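Local coordinates for aldehyde dehydrogenase (Anabaena variabilis, PDB 4H7N), which probably catalyses the NAD+-dependent oxidation of aldehydes to carboxylic acids, at residues E9-P13 with E163-R167; A37-Q41 with P126-V130; Q57-I63 with F91-D96; D204-F208 with K451-R455. All coordinates share one frame. Residue numbers count along the deposited sequence, not the author numbering.

Interactions 2 and 4 lie closest together, their centres about 11 Å apart, and both reach the mixed sheet that contains strands 118-134, 205-209 and 454-462; they touch through Asp204, which takes a salt bridge from Arg38. Both are buried, and neither has a direct hydrogen bond between its two segments: interaction 2 packs a helix on a strand, interaction 4 joins aromatic rings and a cysteine sulfur. Interactions 1 and 3 are partly buried and more polar. Interaction 1 ties the N-terminal hairpin to a loop by a valine packed on the loop, an arginine and waters, whereas interaction 3 pairs two antiparallel helices, apolar inside and charged at the outer edge.

Interaction 1 of 4, residues E9-P13 with E163-R167; sequences EVRNP and EIAPR
Val10 and Arg167 carry most of this contact, covering 75 and 66 Å² of the 220 Å² buried. Residues 9-11 are extended and end a strand, with Asn12 and Pro13 leading out of it; residues 163-167 form an irregular loop, and the closest CA atoms, those of Val10 and Ile164, are 6.5 Å apart. Val10 points its t side chain toward the loop, placing CG1 3.6 Å from Glu163 O and 3.7 Å from Pro166 CD. The same methyl lies over one face of the Arg167 guanidinium, with Val10 CG1 3.8 Å from Arg167 NH2. Arg167, m at chi1 and t at chi2 and chi3, reaches along the strand end to hydrogen-bond Arg11 O through NH2 (3.0 Å, 162°). Its guanidinium also forms salt bridges with Asp19 and Asp77, so one side chain joins the strand end, the neighbouring strand and helix 67-78. Water 2 lies 2.7 Å from both Arg11 O and Ile164 O, bridging the two carbonyls, and water 1 donates to Glu163 O at 2.9 Å. The arrangement is an N-terminal beta-hairpin, strands 8-11 and 18-22, packed on the loop between strand 156-161 and helix 169-176 of a Rossmann-like aldehyde dehydrogenase domain.

Interaction 2 of 4, residues A37-Q41 with P126-V130; sequences ARRAQ and PYPLV
Residues 37-41 belong to helix 27-46 and face residues 126-130 of strand 118-134, which is interrupted at Tyr127 and Pro128 before extended geometry resumes at Leu129. Pro128 has helix-like angles (-65/-39), kinking the chain beside the helix, and its CA lies 6.4 Å from that of Gln41, the closest CA pair. This is helix-on-sheet packing in the Rossmann-like part of the aldehyde dehydrogenase fold, on an inner strand of its sheet. Ala37 and Gln41, one helical turn apart, both direct CB toward the strand. Ala37 CB meets Leu129 CD1 at 4.1 Å, the leucine t at chi1 and p at chi2. Arg38 starts sideways and extends with chi1 m and chi2 and chi3 t, so that its guanidinium lies with one face over Leu129, CZ to CB 3.8 Å; NH1 is 3.9 Å from Pro128 CB. Its polar end is held by a salt bridge to Asp204 and a hydrogen bond to Tyr202 O. Gln41, t then m, folds its amide along the two prolines: NE2 hydrogen-bonds Gly154 O and Gln45, yet lies 3.9 Å from Pro126 CG. Against Pro128 the glutamine packs with OE1 3.8 Å from CB, and its CG comes within 3.3 Å of Pro128 O.

Interaction 3 of 4, residues Q57-I63 with F91-D96; sequences QQWKQAI and FLASID
Lys60 lays its aliphatic chain over Leu92 and Ile95, with Lys60 CG 3.8 Å from Leu92 CD2 and Lys60 CB 4.1 Å from Ile95 CD1. The side chain, t at chi1 and chi2, then turned at chi3 (about 100°), brings NZ to Asp96 OD1, a salt bridge at 2.6 Å. Gln57, m at chi1 and chi2, joins this polar edge: its NE2 donates to Asp96 OD1 at 2.9 Å, and its OE1 accepts from Lys60 NZ at 3.2 Å. The segments are antiparallel alpha-helices, parts of helices 48-64 and 82-106, with axes 10.5 Å apart, a signed crossing angle of -161° and closest CA atoms on Lys60 and Leu92 (7.0 Å). On the buried side Phe91, t at chi1, turns its edge toward the face of the six-membered ring of Trp59, also t: an offset edge-to-face pair with centroids 6.0 Å apart and planes at 78°. Ile63 CD1 meets the Phe91 edge at CE2, 3.9 Å away. Helix 139-144 contacts both rings, and helix 169-176 packs against Trp59 and Ile63.

Interaction 4 of 4, residues D204-F208 with K451-R455; sequences DFVCF and KRFLR
A buried aromatic and sulfur contact joins strand 205-209 to the turn that leads into strand 454-462, two strands that both pair with strand 118-134 in the mixed sheet. Residues 205-208 are extended, so Phe205 and Cys207, two apart, both point toward the turn. Lys451 to Leu454 form a type I beta turn, closed by Leu454 N to Lys451 O at 3.1 Å, with Arg452 and Phe453 at its corners; the closest CA atoms, those of Phe205 and Phe453, are 8.0 Å apart. Phe453, m at chi1, presents its edge to the face of Phe205, t at chi1: centroids lie 5.1 Å apart, planes meet at 55°, and the CE1 atoms of Phe205 and Phe453 are 3.7 Å apart. Cys207 SG sits beside the edge of the Phe453 ring, 3.9 Å from CE1 and 5.1 Å from the ring centroid. Phe205 CE2 also touches Arg452 O at 3.3 Å. Arg452 forms a salt bridge with Asp146 and a cation-pi contact with Tyr230, and its side chain is about 7 Å from that of Glu232, the predicted active-site residue. Water 3 donates to Asp204 O at 2.7 Å and accepts weakly from Arg455 NH1 at 3.2 Å; Arg455 makes a cation-pi contact with Phe435 of the second subunit. Around the cluster, Tyr127 of strand 118-134 meets Phe205 edge-to-face, and helix 147-153 packs against Phe453.

Interaction 1 of 4, residues E9-P13 with E163-R167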
loop_
_atom_site.group_PDB
_atom_site.type_symbol
_atom_site.label_atom_id
_atom_site.label_comp_id
_atom_site.label_asym_id
_atom_site.label_seq_id
_atom_site.Cartn_x
_atom_site.Cartn_y
_atom_site.Cartn_z
ATOM N N GLU A 9 27.537 -9.416 -21.222
ATOM C CA GLU A 9 27.828 -10.822 -21.374
ATOM C C GLU A 9 27.399 -11.527 -20.099
ATOM O O GLU A 9 27.548 -10.981 -19.003
ATOM C CB GLU A 9 29.295 -11.019 -21.638
ATOM C CG GLU A 9 29.729 -10.427 -22.960
ATOM C CD GLU A 9 31.167 -10.798 -23.292
ATOM O OE1 GLU A 9 32.096 -10.183 -22.722
ATOM O OE2 GLU A 9 31.352 -11.745 -24.083
ATOM N N VAL A 10 26.869 -12.737 -20.233
ATOM C CA VAL A 10 26.185 -13.372 -19.112
ATOM C C VAL A 10 26.928 -14.652 -18.817
ATOM O O VAL A 10 27.140 -15.484 -19.718
ATOM C CB VAL A 10 24.709 -13.630 -19.426
ATOM C CG1 VAL A 10 24.009 -14.372 -18.290
ATOM C CG2 VAL A 10 23.978 -12.341 -19.737
ATOM N N ARG A 11 27.359 -14.789 -17.564
ATOM C CA ARG A 11 28.089 -15.952 -17.096
ATOM C C ARG A 11 27.183 -17.178 -16.919
ATOM O O ARG A 11 26.031 -17.089 -16.482
ATOM C CB ARG A 11 28.806 -15.553 -15.798
ATOM C CG ARG A 11 29.459 -16.664 -15.015
ATOM C CD ARG A 11 30.259 -16.089 -13.862
ATOM N NE ARG A 11 30.895 -17.103 -13.053
ATOM C CZ ARG A 11 30.258 -17.904 -12.191
ATOM N NH1 ARG A 11 28.950 -17.823 -12.006
ATOM N NH2 ARG A 11 30.923 -18.799 -11.504
ATOM N N ASN A 12 27.699 -18.313 -17.326
ATOM C CA ASN A 12 27.108 -19.606 -17.066
ATOM C C ASN A 12 27.586 -20.050 -15.686
ATOM O O ASN A 12 28.793 -20.128 -15.427
ATOM C CB ASN A 12 27.590 -20.583 -18.127
ATOM C CG ASN A 12 27.039 -21.980 -17.960
ATOM O OD1 ASN A 12 27.061 -22.574 -16.906
ATOM N ND2 ASN A 12 26.653 -22.549 -19.077
ATOM N N PRO A 13 26.645 -20.315 -14.789
ATOM C CA PRO A 13 26.995 -20.643 -13.407
ATOM C C PRO A 13 27.655 -22.027 -13.208
ATOM O O PRO A 13 28.304 -22.240 -12.207
ATOM C CB PRO A 13 25.646 -20.575 -12.701
ATOM C CG PRO A 13 24.680 -20.985 -13.736
ATOM C CD PRO A 13 25.185 -20.284 -14.983
ATOM N N GLU A 163 19.916 -9.697 -14.890
ATOM C CA GLU A 163 20.938 -9.959 -15.855
ATOM C C GLU A 163 21.781 -11.178 -15.520
ATOM O O GLU A 163 22.436 -11.733 -16.408
ATOM C CB GLU A 163 21.840 -8.719 -15.996
ATOM C CG GLU A 163 22.818 -8.467 -14.862
ATOM C CD GLU A 163 22.257 -7.790 -13.614
ATOM O OE1 GLU A 163 21.028 -7.569 -13.423
ATOM O OE2 GLU A 163 23.095 -7.530 -12.746
ATOM N N ILE A 164 21.769 -11.594 -14.258
ATOM C CA ILE A 164 22.486 -12.824 -13.842
ATOM C C ILE A 164 21.828 -14.115 -14.364
ATOM O O ILE A 164 22.501 -15.117 -14.517
ATOM C CB ILE A 164 22.626 -12.879 -12.295
ATOM C CG1 ILE A 164 23.343 -11.628 -11.744
ATOM C CG2 ILE A 164 23.323 -14.132 -11.877
ATOM C CD1 ILE A 164 24.748 -11.393 -12.249
ATOM N N ALA A 165 20.523 -14.084 -14.664
ATOM C CA ALA A 165 19.804 -15.301 -15.103
ATOM C C ALA A 165 18.638 -14.964 -16.047
ATOM O O ALA A 165 17.473 -14.993 -15.643
ATOM C CB ALA A 165 19.280 -16.021 -13.890
ATOM N N PRO A 166 18.940 -14.568 -17.285
ATOM C CA PRO A 166 17.949 -14.013 -18.191
ATOM C C PRO A 166 17.513 -14.972 -19.293
ATOM O O PRO A 166 16.620 -14.649 -20.069
ATOM C CB PRO A 166 18.705 -12.830 -18.803
ATOM C CG PRO A 166 20.076 -13.418 -18.959
ATOM C CD PRO A 166 20.304 -14.332 -17.770
ATOM N N ARG A 167 18.137 -16.127 -19.397
ATOM C CA ARG A 167 17.951 -16.962 -20.612
ATOM C C ARG A 167 16.563 -17.596 -20.739
ATOM O O ARG A 167 16.098 -17.848 -21.846
ATOM C CB ARG A 167 18.978 -18.073 -20.678
ATOM C CG ARG A 167 20.416 -17.635 -20.515
ATOM C CD ARG A 167 21.254 -18.891 -20.460
ATOM N NE ARG A 167 22.643 -18.635 -20.151
ATOM C CZ ARG A 167 23.119 -18.240 -18.963
ATOM N NH1 ARG A 167 22.329 -17.960 -17.942
ATOM N NH2 ARG A 167 24.422 -18.140 -18.790
HETATM O O HOH W 1 25.165 -10.750 -16.451
HETATM O O HOH W 2 25.150 -15.228 -14.801
#

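Interaction 2 of 4, residues A37-Q41 with P126-V130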
loop_
_atom_site.group_PDB
_atom_site.type_symbol
_atom_site.label_atom_id
_atom_site.label_comp_id
_atom_site.label_asym_id
_atom_site.label_seq_id
_atom_site.Cartn_x
_atom_site.Cartn_y
_atom_site.Cartn_z
ATOM N N ALA A 37 3.168 -0.619 -24.871
ATOM C CA ALA A 37 2.347 -1.465 -24.012
ATOM C C ALA A 37 1.090 -0.696 -23.537
ATOM O O ALA A 37 -0.012 -1.234 -23.483
ATOM C CB ALA A 37 3.151 -1.985 -22.827
ATOM N N ARG A 38 1.254 0.586 -23.247
ATOM C CA ARG A 38 0.134 1.440 -22.809
ATOM C C ARG A 38 -0.982 1.552 -23.824
ATOM O O ARG A 38 -2.176 1.552 -23.453
ATOM C CB ARG A 38 0.628 2.846 -22.470
ATOM C CG ARG A 38 1.277 2.919 -21.099
ATOM C CD ARG A 38 1.747 4.341 -20.831
ATOM N NE ARG A 38 2.515 4.426 -19.601
ATOM C CZ ARG A 38 1.996 4.357 -18.376
ATOM N NH1 ARG A 38 0.676 4.254 -18.184
ATOM N NH2 ARG A 38 2.810 4.431 -17.323
ATOM N N ARG A 39 -0.587 1.659 -25.092
ATOM C CA ARG A 39 -1.534 1.714 -26.199
ATOM C C ARG A 39 -2.310 0.412 -26.328
ATOM O O ARG A 39 -3.486 0.425 -26.625
ATOM C CB ARG A 39 -0.817 2.068 -27.507
ATOM C CG ARG A 39 -0.617 3.575 -27.650
ATOM C CD ARG A 39 -0.222 4.021 -29.059
ATOM N NE ARG A 39 1.192 4.390 -29.084
ATOM C CZ ARG A 39 2.206 3.586 -29.414
ATOM N NH1 ARG A 39 2.013 2.326 -29.832
ATOM N NH2 ARG A 39 3.438 4.068 -29.343
ATOM N N ALA A 40 -1.651 -0.713 -26.102
ATOM C CA ALA A 40 -2.315 -2.003 -26.216
ATOM C C ALA A 40 -3.162 -2.355 -24.983
ATOM O O ALA A 40 -4.031 -3.238 -25.054
ATOM C CB ALA A 40 -1.277 -3.094 -26.454
ATOM N N GLN A 41 -2.890 -1.684 -23.851
ATOM C CA GLN A 41 -3.543 -1.989 -22.595
ATOM C C GLN A 41 -5.051 -1.739 -22.576
ATOM O O GLN A 41 -5.769 -2.461 -21.918
ATOM C CB GLN A 41 -2.863 -1.201 -21.457
ATOM C CG GLN A 41 -3.340 -1.569 -20.063
ATOM C CD GLN A 41 -4.538 -0.788 -19.639
ATOM O OE1 GLN A 41 -4.722 0.325 -20.075
ATOM N NE2 GLN A 41 -5.373 -1.375 -18.771
ATOM N N PRO A 126 -7.734 -1.268 -13.425
ATOM C CA PRO A 126 -6.311 -1.630 -13.270
ATOM C C PRO A 126 -5.352 -0.460 -13.435
ATOM O O PRO A 126 -5.607 0.433 -14.213
ATOM C CB PRO A 126 -6.081 -2.632 -14.396
ATOM C CG PRO A 126 -7.138 -2.349 -15.433
ATOM C CD PRO A 126 -8.319 -1.806 -14.664
ATOM N N TYR A 127 -4.199 -0.508 -12.763
ATOM C CA TYR A 127 -3.077 0.368 -13.124
ATOM C C TYR A 127 -2.715 0.026 -14.568
ATOM O O TYR A 127 -2.545 -1.148 -14.875
ATOM C CB TYR A 127 -1.898 0.118 -12.224
ATOM C CG TYR A 127 -2.112 0.613 -10.814
ATOM C CD1 TYR A 127 -2.722 -0.176 -9.876
ATOM C CD2 TYR A 127 -1.722 1.884 -10.425
ATOM C CE1 TYR A 127 -2.954 0.281 -8.570
ATOM C CE2 TYR A 127 -1.951 2.359 -9.123
ATOM C CZ TYR A 127 -2.568 1.543 -8.219
ATOM O OH TYR A 127 -2.796 1.967 -6.968
ATOM N N PRO A 128 -2.563 1.020 -15.444
ATOM C CA PRO A 128 -2.318 0.606 -16.846
ATOM C C PRO A 128 -0.984 -0.134 -17.087
ATOM O O PRO A 128 -0.951 -1.070 -17.895
ATOM C CB PRO A 128 -2.349 1.917 -17.598
ATOM C CG PRO A 128 -3.277 2.789 -16.786
ATOM C CD PRO A 128 -2.962 2.438 -15.356
ATOM N N LEU A 129 0.073 0.290 -16.431
ATOM C CA LEU A 129 1.412 -0.281 -16.653
ATOM C C LEU A 129 2.181 -0.569 -15.364
ATOM O O LEU A 129 2.465 0.324 -14.549
ATOM C CB LEU A 129 2.223 0.625 -17.546
ATOM C CG LEU A 129 3.575 0.034 -18.004
ATOM C CD1 LEU A 129 3.357 -1.240 -18.837
ATOM C CD2 LEU A 129 4.378 1.027 -18.800
ATOM N N VAL A 130 2.469 -1.854 -15.161
ATOM C CA VAL A 130 3.137 -2.360 -13.959
ATOM C C VAL A 130 4.550 -2.758 -14.374
ATOM O O VAL A 130 4.740 -3.418 -15.449
ATOM C CB VAL A 130 2.370 -3.571 -13.377
ATOM C CG1 VAL A 130 3.149 -4.214 -12.255
ATOM C CG2 VAL A 130 1.017 -3.120 -12.873
#

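Interaction 3 of 4, residues Q57-I63 with F91-D96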
loop_
_atom_site.group_PDB
_atom_site.type_symbol
_atom_site.label_atom_id
_atom_site.label_comp_id
_atom_site.label_asym_id
_atom_site.label_seq_id
_atom_site.Cartn_x
_atom_site.Cartn_y
_atom_site.Cartn_z
ATOM N N GLN A 57 -4.466 -18.959 -20.847
ATOM C CA GLN A 57 -4.467 -20.406 -21.082
ATOM C C GLN A 57 -3.874 -20.767 -22.457
ATOM O O GLN A 57 -3.244 -21.820 -22.592
ATOM C CB GLN A 57 -5.884 -21.012 -20.908
ATOM C CG GLN A 57 -6.337 -20.952 -19.434
ATOM C CD GLN A 57 -5.602 -21.949 -18.517
ATOM O OE1 GLN A 57 -5.304 -23.066 -18.895
ATOM N NE2 GLN A 57 -5.341 -21.544 -17.302
ATOM N N GLN A 58 -4.117 -19.942 -23.473
ATOM C CA GLN A 58 -3.483 -20.145 -24.794
ATOM C C GLN A 58 -1.964 -20.033 -24.667
ATOM O O GLN A 58 -1.243 -20.809 -25.289
ATOM C CB GLN A 58 -3.945 -19.124 -25.858
ATOM C CG GLN A 58 -5.167 -19.514 -26.625
ATOM C CD GLN A 58 -6.009 -18.346 -27.164
ATOM O OE1 GLN A 58 -5.616 -17.170 -27.143
ATOM N NE2 GLN A 58 -7.203 -18.696 -27.677
ATOM N N TRP A 59 -1.502 -19.052 -23.882
ATOM C CA TRP A 59 -0.066 -18.866 -23.618
ATOM C C TRP A 59 0.484 -20.088 -22.880
ATOM O O TRP A 59 1.516 -20.659 -23.287
ATOM C CB TRP A 59 0.201 -17.548 -22.857
ATOM C CG TRP A 59 1.641 -17.215 -22.709
ATOM C CD1 TRP A 59 2.604 -17.333 -23.668
ATOM C CD2 TRP A 59 2.290 -16.708 -21.564
ATOM N NE1 TRP A 59 3.783 -16.916 -23.198
ATOM C CE2 TRP A 59 3.647 -16.556 -21.898
ATOM C CE3 TRP A 59 1.862 -16.361 -20.279
ATOM C CZ2 TRP A 59 4.581 -16.087 -21.011
ATOM C CZ3 TRP A 59 2.786 -15.901 -19.395
ATOM C CH2 TRP A 59 4.144 -15.777 -19.757
ATOM N N LYS A 60 -0.241 -20.562 -21.872
ATOM C CA LYS A 60 0.156 -21.759 -21.163
ATOM C C LYS A 60 0.276 -22.979 -22.112
ATOM O O LYS A 60 1.245 -23.749 -22.057
ATOM C CB LYS A 60 -0.823 -22.100 -20.035
ATOM C CG LYS A 60 -0.295 -23.186 -19.126
ATOM C CD LYS A 60 -1.256 -23.579 -18.006
ATOM C CE LYS A 60 -1.972 -24.847 -18.371
ATOM N NZ LYS A 60 -3.220 -25.068 -17.617
ATOM N N GLN A 61 -0.699 -23.145 -22.980
ATOM C CA GLN A 61 -0.617 -24.217 -23.964
ATOM C C GLN A 61 0.627 -24.129 -24.839
ATOM O O GLN A 61 1.276 -25.147 -25.074
ATOM C CB GLN A 61 -1.888 -24.306 -24.835
ATOM C CG GLN A 61 -3.078 -24.878 -24.066
ATOM C CD GLN A 61 -2.727 -26.175 -23.325
ATOM O OE1 GLN A 61 -2.123 -27.107 -23.901
ATOM N NE2 GLN A 61 -3.083 -26.240 -22.049
ATOM N N ALA A 62 0.942 -22.942 -25.340
ATOM C CA ALA A 62 2.124 -22.751 -26.164
ATOM C C ALA A 62 3.413 -23.050 -25.400
ATOM O O ALA A 62 4.326 -23.630 -25.954
ATOM C CB ALA A 62 2.179 -21.337 -26.750
ATOM N N ILE A 63 3.493 -22.629 -24.148
ATOM C CA ILE A 63 4.649 -22.915 -23.321
ATOM C C ILE A 63 4.771 -24.401 -23.117
ATOM O O ILE A 63 5.861 -24.974 -23.249
ATOM C CB ILE A 63 4.537 -22.236 -21.938
ATOM C CG1 ILE A 63 4.575 -20.741 -22.086
ATOM C CG2 ILE A 63 5.637 -22.706 -20.999
ATOM C CD1 ILE A 63 3.967 -20.012 -20.892
ATOM N N PHE A 91 5.045 -22.473 -11.689
ATOM C CA PHE A 91 4.582 -21.443 -12.658
ATOM C C PHE A 91 3.277 -21.841 -13.380
ATOM O O PHE A 91 2.326 -21.080 -13.435
ATOM C CB PHE A 91 5.692 -21.186 -13.710
ATOM C CG PHE A 91 5.273 -20.317 -14.870
ATOM C CD1 PHE A 91 4.723 -19.093 -14.668
ATOM C CD2 PHE A 91 5.462 -20.728 -16.148
ATOM C CE1 PHE A 91 4.369 -18.289 -15.730
ATOM C CE2 PHE A 91 5.140 -19.947 -17.206
ATOM C CZ PHE A 91 4.600 -18.709 -16.995
ATOM N N LEU A 92 3.256 -23.026 -13.953
ATOM C CA LEU A 92 2.062 -23.496 -14.653
ATOM C C LEU A 92 0.815 -23.582 -13.740
ATOM O O LEU A 92 -0.280 -23.193 -14.147
ATOM C CB LEU A 92 2.319 -24.848 -15.309
ATOM C CG LEU A 92 3.414 -24.852 -16.390
ATOM C CD1 LEU A 92 3.700 -26.287 -16.807
ATOM C CD2 LEU A 92 3.062 -23.999 -17.591
ATOM N N ALA A 93 0.984 -24.057 -12.520
ATOM C CA ALA A 93 -0.154 -24.137 -11.581
ATOM C C ALA A 93 -0.585 -22.763 -11.147
ATOM O O ALA A 93 -1.758 -22.526 -10.856
ATOM C CB ALA A 93 0.167 -24.986 -10.355
ATOM N N SER A 94 0.361 -21.837 -11.083
ATOM C CA SER A 94 0.006 -20.486 -10.694
ATOM C C SER A 94 -0.864 -19.781 -11.783
ATOM O O SER A 94 -1.790 -19.036 -11.465
ATOM C CB SER A 94 1.289 -19.740 -10.313
ATOM O OG SER A 94 1.062 -18.373 -10.343
ATOM N N ILE A 95 -0.628 -20.064 -13.061
ATOM C CA ILE A 95 -1.449 -19.505 -14.085
ATOM C C ILE A 95 -2.884 -20.015 -13.895
ATOM O O ILE A 95 -3.863 -19.236 -13.948
ATOM C CB ILE A 95 -0.951 -19.949 -15.479
ATOM C CG1 ILE A 95 0.411 -19.292 -15.835
ATOM C CG2 ILE A 95 -1.989 -19.604 -16.541
ATOM C CD1 ILE A 95 0.939 -19.765 -17.196
ATOM N N ASP A 96 -3.022 -21.333 -13.672
ATOM C CA ASP A 96 -4.334 -21.923 -13.408
ATOM C C ASP A 96 -5.033 -21.307 -12.196
ATOM O O ASP A 96 -6.232 -20.962 -12.260
ATOM C CB ASP A 96 -4.244 -23.450 -13.236
ATOM C CG ASP A 96 -3.965 -24.179 -14.571
ATOM O OD1 ASP A 96 -3.937 -23.492 -15.650
ATOM O OD2 ASP A 96 -3.814 -25.438 -14.553
#

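Interaction 4 of 4, residues D204-F208 with K451-R455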
loop_
_atom_site.group_PDB
_atom_site.type_symbol
_atom_site.label_atom_id
_atom_site.label_comp_id
_atom_site.label_asym_id
_atom_site.label_seq_id
_atom_site.Cartn_x
_atom_site.Cartn_y
_atom_site.Cartn_z
ATOM N N ASP A 204 3.374 2.771 -13.696
ATOM C CA ASP A 204 2.377 3.278 -12.752
ATOM C C ASP A 204 2.454 2.582 -11.401
ATOM O O ASP A 204 1.807 2.989 -10.440
ATOM C CB ASP A 204 0.982 3.051 -13.332
ATOM C CG ASP A 204 0.785 3.758 -14.673
ATOM O OD1 ASP A 204 1.287 4.870 -14.853
ATOM O OD2 ASP A 204 0.216 3.159 -15.619
ATOM N N PHE A 205 3.246 1.522 -11.330
ATOM C CA PHE A 205 3.282 0.597 -10.200
ATOM C C PHE A 205 4.598 -0.221 -10.385
ATOM O O PHE A 205 4.868 -0.734 -11.489
ATOM C CB PHE A 205 2.044 -0.322 -10.226
ATOM C CG PHE A 205 1.835 -1.145 -8.962
ATOM C CD1 PHE A 205 2.742 -2.119 -8.574
ATOM C CD2 PHE A 205 0.705 -0.971 -8.202
ATOM C CE1 PHE A 205 2.563 -2.835 -7.415
ATOM C CE2 PHE A 205 0.485 -1.713 -7.041
ATOM C CZ PHE A 205 1.444 -2.629 -6.639
ATOM N N VAL A 206 5.370 -0.397 -9.335
ATOM C CA VAL A 206 6.592 -1.221 -9.384
ATOM C C VAL A 206 6.595 -2.313 -8.344
ATOM O O VAL A 206 6.376 -2.063 -7.134
ATOM C CB VAL A 206 7.897 -0.397 -9.291
ATOM C CG1 VAL A 206 8.041 0.342 -7.964
ATOM C CG2 VAL A 206 9.113 -1.319 -9.509
ATOM N N CYS A 207 6.841 -3.544 -8.801
ATOM C CA CYS A 207 7.132 -4.708 -7.944
ATOM C C CYS A 207 8.627 -5.063 -7.992
ATOM O O CYS A 207 9.205 -5.271 -9.092
ATOM C CB CYS A 207 6.374 -5.924 -8.447
ATOM S SG CYS A 207 4.611 -5.686 -8.398
ATOM N N PHE A 208 9.271 -5.116 -6.834
ATOM C CA PHE A 208 10.697 -5.424 -6.753
ATOM C C PHE A 208 10.940 -6.450 -5.661
ATOM O O PHE A 208 10.454 -6.319 -4.487
ATOM C CB PHE A 208 11.527 -4.176 -6.462
ATOM C CG PHE A 208 12.963 -4.464 -6.188
ATOM C CD1 PHE A 208 13.864 -4.572 -7.228
ATOM C CD2 PHE A 208 13.419 -4.669 -4.878
ATOM C CE1 PHE A 208 15.208 -4.837 -6.986
ATOM C CE2 PHE A 208 14.743 -4.977 -4.629
ATOM C CZ PHE A 208 15.639 -5.053 -5.688
ATOM N N LYS A 451 -5.762 -7.751 -5.952
ATOM C CA LYS A 451 -6.382 -6.464 -5.766
ATOM C C LYS A 451 -5.434 -5.302 -5.609
ATOM O O LYS A 451 -5.758 -4.170 -5.929
ATOM C CB LYS A 451 -7.366 -6.553 -4.621
ATOM C CG LYS A 451 -8.529 -7.474 -4.985
ATOM C CD LYS A 451 -9.593 -7.533 -3.892
ATOM C CE LYS A 451 -10.699 -6.513 -4.155
ATOM N NZ LYS A 451 -11.457 -6.886 -5.384
ATOM N N ARG A 452 -4.212 -5.553 -5.200
ATOM C CA ARG A 452 -3.257 -4.481 -5.216
ATOM C C ARG A 452 -3.079 -3.789 -6.577
ATOM O O ARG A 452 -2.609 -2.633 -6.623
ATOM C CB ARG A 452 -1.952 -4.934 -4.583
ATOM C CG ARG A 452 -1.131 -5.828 -5.401
ATOM C CD ARG A 452 -0.061 -6.560 -4.538
ATOM N NE ARG A 452 0.129 -7.813 -5.245
ATOM C CZ ARG A 452 1.276 -8.354 -5.664
ATOM N NH1 ARG A 452 2.445 -7.792 -5.436
ATOM N NH2 ARG A 452 1.235 -9.521 -6.292
ATOM N N PHE A 453 -3.408 -4.480 -7.674
ATOM C CA PHE A 453 -3.201 -3.943 -9.029
ATOM C C PHE A 453 -4.407 -3.169 -9.592
ATOM O O PHE A 453 -4.398 -2.807 -10.753
ATOM C CB PHE A 453 -2.846 -5.086 -9.998
ATOM C CG PHE A 453 -1.541 -5.751 -9.667
ATOM C CD1 PHE A 453 -0.397 -5.008 -9.571
ATOM C CD2 PHE A 453 -1.505 -7.068 -9.314
ATOM C CE1 PHE A 453 0.834 -5.602 -9.239
ATOM C CE2 PHE A 453 -0.320 -7.660 -8.918
ATOM C CZ PHE A 453 0.847 -6.940 -8.899
ATOM N N LEU A 454 -5.414 -2.958 -8.756
ATOM C CA LEU A 454 -6.705 -2.347 -9.118
ATOM C C LEU A 454 -6.987 -1.178 -8.233
ATOM O O LEU A 454 -6.647 -1.214 -7.025
ATOM C CB LEU A 454 -7.830 -3.375 -8.916
ATOM C CG LEU A 454 -7.701 -4.582 -9.883
ATOM C CD1 LEU A 454 -8.485 -5.721 -9.283
ATOM C CD2 LEU A 454 -8.252 -4.233 -11.257
ATOM N N ARG A 455 -7.518 -0.109 -8.812
ATOM C CA ARG A 455 -8.023 0.969 -8.002
ATOM C C ARG A 455 -9.531 0.757 -7.907
ATOM O O ARG A 455 -10.192 0.484 -8.895
ATOM C CB ARG A 455 -7.759 2.312 -8.639
ATOM C CG ARG A 455 -6.322 2.741 -8.586
ATOM C CD ARG A 455 -6.293 4.209 -8.985
ATOM N NE ARG A 455 -4.966 4.845 -8.919
ATOM C CZ ARG A 455 -4.090 4.887 -9.917
ATOM N NH1 ARG A 455 -2.938 5.537 -9.733
ATOM N NH2 ARG A 455 -4.343 4.278 -11.074
HETATM O O HOH W 3 0.188 5.088 -10.486
#